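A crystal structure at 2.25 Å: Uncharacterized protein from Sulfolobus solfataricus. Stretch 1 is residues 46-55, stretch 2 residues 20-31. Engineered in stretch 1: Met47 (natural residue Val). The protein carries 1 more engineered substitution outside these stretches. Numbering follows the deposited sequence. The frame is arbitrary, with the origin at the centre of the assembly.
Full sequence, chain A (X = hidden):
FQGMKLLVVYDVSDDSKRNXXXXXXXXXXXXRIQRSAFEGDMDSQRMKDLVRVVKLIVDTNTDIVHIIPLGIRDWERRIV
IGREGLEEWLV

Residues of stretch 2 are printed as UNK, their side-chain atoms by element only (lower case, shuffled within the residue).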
# COMPACT_ATOMS: atom_id res chain seq x y z
N ARG A 46 -3.01 20.99 -2.28
CA ARG A 46 -3.39 19.58 -2.46
C ARG A 46 -3.23 18.75 -1.17
O ARG A 46 -4.18 18.14 -0.72
CB ARG A 46 -2.68 18.93 -3.66
CG ARG A 46 -1.37 18.15 -3.40
CD ARG A 46 -1.64 16.62 -3.20
NE ARG A 46 -2.82 16.25 -3.98
CZ ARG A 46 -2.84 15.27 -4.86
NH1 ARG A 46 -1.74 14.57 -5.01
NH2 ARG A 46 -3.93 15.01 -5.58
N MSE A 47 -2.05 18.75 -0.56
CA MSE A 47 -1.79 17.84 0.57
C MSE A 47 -2.87 17.98 1.63
O MSE A 47 -3.50 17.00 2.01
CB MSE A 47 -0.40 18.03 1.20
CG MSE A 47 -0.04 16.99 2.28
SE MSE A 47 0.04 15.05 1.58
CE MSE A 47 1.92 14.48 2.22
N LYS A 48 -3.11 19.21 2.07
CA LYS A 48 -4.04 19.50 3.16
C LYS A 48 -5.45 19.03 2.81
O LYS A 48 -6.18 18.53 3.68
CB LYS A 48 -4.00 20.98 3.49
CG LYS A 48 -4.37 21.30 4.93
CD LYS A 48 -3.52 20.54 6.01
CE LYS A 48 -3.90 21.07 7.42
NZ LYS A 48 -4.15 22.58 7.39
N ASP A 49 -5.82 19.16 1.53
CA ASP A 49 -7.09 18.66 1.02
C ASP A 49 -7.21 17.16 0.98
O ASP A 49 -8.28 16.64 1.30
CB ASP A 49 -7.41 19.22 -0.35
CG ASP A 49 -8.02 20.57 -0.25
OD1 ASP A 49 -8.50 21.07 -1.28
OD2 ASP A 49 -8.03 21.14 0.87
N LEU A 50 -6.11 16.49 0.58
CA LEU A 50 -6.00 15.04 0.63
C LEU A 50 -6.29 14.50 2.04
O LEU A 50 -7.13 13.62 2.22
CB LEU A 50 -4.63 14.56 0.13
CG LEU A 50 -4.41 13.06 0.16
CD1 LEU A 50 -5.45 12.45 -0.72
CD2 LEU A 50 -3.02 12.72 -0.37
N VAL A 51 -5.61 15.02 3.04
CA VAL A 51 -5.81 14.56 4.39
C VAL A 51 -7.24 14.82 4.84
O VAL A 51 -7.86 13.92 5.42
CB VAL A 51 -4.77 15.18 5.34
CG1 VAL A 51 -5.07 14.87 6.79
CG2 VAL A 51 -3.36 14.67 4.97
N ARG A 52 -7.78 16.01 4.55
CA ARG A 52 -9.16 16.34 4.95
C ARG A 52 -10.11 15.34 4.28
O ARG A 52 -10.96 14.74 4.92
CB ARG A 52 -9.50 17.79 4.63
CG ARG A 52 -10.13 18.61 5.80
CD ARG A 52 -11.24 19.60 5.34
NE ARG A 52 -11.26 19.96 3.88
CZ ARG A 52 -12.04 20.92 3.33
NH1 ARG A 52 -11.97 21.15 2.02
NH2 ARG A 52 -12.89 21.67 4.08
N VAL A 53 -9.96 15.09 3.00
CA VAL A 53 -10.82 14.11 2.33
C VAL A 53 -10.80 12.75 2.98
O VAL A 53 -11.85 12.15 3.25
CB VAL A 53 -10.40 13.95 0.87
CG1 VAL A 53 -10.86 12.57 0.24
CG2 VAL A 53 -10.83 15.16 0.06
N VAL A 54 -9.61 12.21 3.21
CA VAL A 54 -9.53 10.92 3.79
C VAL A 54 -10.20 10.93 5.15
O VAL A 54 -11.02 10.09 5.43
CB VAL A 54 -8.05 10.48 3.89
CG1 VAL A 54 -7.95 9.23 4.74
CG2 VAL A 54 -7.46 10.25 2.49
N LYS A 55 -9.86 11.89 6.01
CA LYS A 55 -10.45 11.92 7.38
C LYS A 55 -12.01 11.98 7.39
O LYS A 55 -12.68 11.38 8.27
CB LYS A 55 -9.91 13.08 8.22
CG LYS A 55 -8.42 13.00 8.63
CD LYS A 55 -8.08 14.20 9.57
CE LYS A 55 -6.61 14.09 10.01
NZ LYS A 55 -6.37 13.13 11.17
N UNK A 20 -16.51 5.35 -1.94
CA UNK A 20 -16.48 6.81 -1.81
C UNK A 20 -15.03 7.31 -1.81
O UNK A 20 -14.71 8.27 -2.52
c UNK A 20 -17.12 7.21 -0.52
c UNK A 20 -18.32 9.01 0.82
c UNK A 20 -17.51 8.68 -0.47
n UNK A 20 -20.22 10.22 1.76
c UNK A 20 -19.33 10.07 0.59
N UNK A 21 -14.16 6.68 -1.03
CA UNK A 21 -12.73 7.08 -0.96
C UNK A 21 -12.03 6.90 -2.30
O UNK A 21 -11.44 7.83 -2.78
c UNK A 21 -10.53 6.71 0.35
c UNK A 21 -10.41 8.13 0.82
c UNK A 21 -11.99 6.31 0.15
c UNK A 21 -9.89 5.76 1.35
N UNK A 22 -12.18 5.72 -2.91
CA UNK A 22 -11.62 5.43 -4.25
C UNK A 22 -12.09 6.50 -5.22
O UNK A 22 -11.28 7.04 -5.96
c UNK A 22 -12.01 4.06 -4.76
N UNK A 23 -13.37 6.84 -5.17
CA UNK A 23 -13.95 7.85 -6.08
C UNK A 23 -13.32 9.20 -5.87
O UNK A 23 -13.03 9.90 -6.85
c UNK A 23 -15.47 8.02 -5.90
n UNK A 23 -17.56 6.84 -6.20
o UNK A 23 -15.70 5.97 -7.16
c UNK A 23 -16.26 6.87 -6.49
N UNK A 24 -13.16 9.57 -4.60
CA UNK A 24 -12.54 10.86 -4.28
C UNK A 24 -11.06 11.00 -4.55
O UNK A 24 -10.59 12.04 -5.01
c UNK A 24 -14.27 11.91 -2.83
o UNK A 24 -15.29 11.21 -2.64
n UNK A 24 -14.31 13.23 -3.11
c UNK A 24 -12.89 11.27 -2.88
N UNK A 25 -10.32 9.95 -4.26
CA UNK A 25 -8.92 9.87 -4.70
C UNK A 25 -8.77 10.03 -6.26
O UNK A 25 -7.87 10.72 -6.69
c UNK A 25 -7.49 9.40 -1.97
c UNK A 25 -8.25 8.29 -2.65
c UNK A 25 -7.58 6.93 -2.36
c UNK A 25 -8.26 8.56 -4.16
N UNK A 26 -9.63 9.41 -7.09
CA UNK A 26 -9.54 9.64 -8.53
C UNK A 26 -9.78 11.14 -8.79
O UNK A 26 -9.04 11.78 -9.53
c UNK A 26 -10.32 7.36 -9.36
c UNK A 26 -11.51 6.67 -10.10
c UNK A 26 -10.56 8.84 -9.35
c UNK A 26 -11.98 5.29 -9.44
n UNK A 26 -11.14 4.03 -9.69
N UNK A 27 -10.81 11.71 -8.14
CA UNK A 27 -11.18 13.10 -8.41
C UNK A 27 -10.02 14.04 -8.16
O UNK A 27 -9.85 15.00 -8.91
n UNK A 27 -15.78 15.72 -6.25
c UNK A 27 -13.76 13.01 -8.08
c UNK A 27 -14.93 13.49 -7.16
c UNK A 27 -14.59 14.79 -6.39
c UNK A 27 -12.40 13.55 -7.60
N UNK A 28 -9.22 13.77 -7.12
CA UNK A 28 -8.06 14.63 -6.81
C UNK A 28 -6.90 14.34 -7.76
O UNK A 28 -5.75 14.77 -7.46
c UNK A 28 -7.71 14.51 -2.89
c UNK A 28 -8.50 14.54 -4.15
c UNK A 28 -9.27 15.81 -4.20
c UNK A 28 -7.57 14.42 -5.36
N UNK A 29 -7.15 13.54 -8.81
CA UNK A 29 -6.11 13.07 -9.75
C UNK A 29 -5.16 11.90 -9.39
O UNK A 29 -4.20 11.62 -10.12
N UNK A 30 -5.39 11.18 -8.30
CA UNK A 30 -4.55 9.99 -8.07
C UNK A 30 -5.02 8.85 -8.96
O UNK A 30 -6.16 8.86 -9.38
c UNK A 30 -4.64 9.48 -6.66
c UNK A 30 -3.36 9.72 -4.62
c UNK A 30 -4.39 10.38 -5.48
c UNK A 30 -3.82 11.61 -5.91
N UNK A 31 -4.17 7.85 -9.20
CA UNK A 31 -4.50 6.75 -10.08
C UNK A 31 -4.50 5.46 -9.34
O UNK A 31 -3.56 5.19 -8.58
o UNK A 31 -3.06 8.78 -14.22
c UNK A 31 -3.98 7.71 -12.33
c UNK A 31 -3.08 7.73 -13.54
o UNK A 31 -2.39 6.69 -13.81
c UNK A 31 -3.51 6.71 -11.25

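Position 20 carries four carbons in a row ending in a nitrogen, and the side chain is out of reach of stretch 1; an unbranched chain with a terminal amine is Lys20. Position 21 has four carbons, forked at the second, and one branch tip lies 4.0 Å from Val54 CG2. That fork defines Leu21, and the tip is CD1. A single carbon at position 22, out of reach of stretch 1, gives Ala22.

At position 23 two carbons lead to one oxygen and one nitrogen, the pattern of an amide: Asn23, again out of reach. The same set of atoms recurs at position 24, but here CA-to-CB points toward stretch 1 and CB sits 3.9 Å from Val53 CG1. This is Asn24; its contact rests on CB, so it does not depend on how the amide is oriented.

Position 25 has four carbons forked at the second, one tip 3.9 Å from Leu50 CD1, hence Leu25, with CD2 as that tip. Positions 26 and 27 each show four carbons in a row capped by nitrogen, neither reaching stretch 1: Lys26 and Lys27.

Position 28 is another four-carbon fork. One tip approaches Leu50 CD1 at 3.7 Å and Val53 CG2 at 4.3 Å, identifying Leu28 and its CD1. Its phi/psi of -78/9 is the first to leave helical values. Position 29 has no side-chain atoms and a phi of 80°, a value that favours glycine: Gly29. At position 30 four carbons fork at the second, and one tip is 3.4 Å from Arg46 NH2; this is Leu30, the tip being CD2. Three carbons, the third bearing two oxygens, make position 31 a carboxylate, Glu31, remote from stretch 1.

The two helices run nearly antiparallel, at 166°, with axes 10.5 Å apart at closest approach. Accordingly the CA pairings run in opposite order, Leu50 with Leu28, Val53 with Asn24 and Val54 with Leu21. Leu50 and Val54, one helical turn apart, meet Leu25 and Leu21, also one turn apart, while Leu28 CD1 packs against both Leu50 and Val53. Beyond this apolar seam, Arg46 reaches the turn after the second helix. Its NH2 lies 2.6 Å from Leu28 O, which sits at the guanidinium edge, but the angle is too poor for a hydrogen bond. With no hydrogen bond across the stretches, side-chain packing dominates the 409 Å² of surface buried between them.

Stretch 2 (20-31) KLANNLKKLGLE
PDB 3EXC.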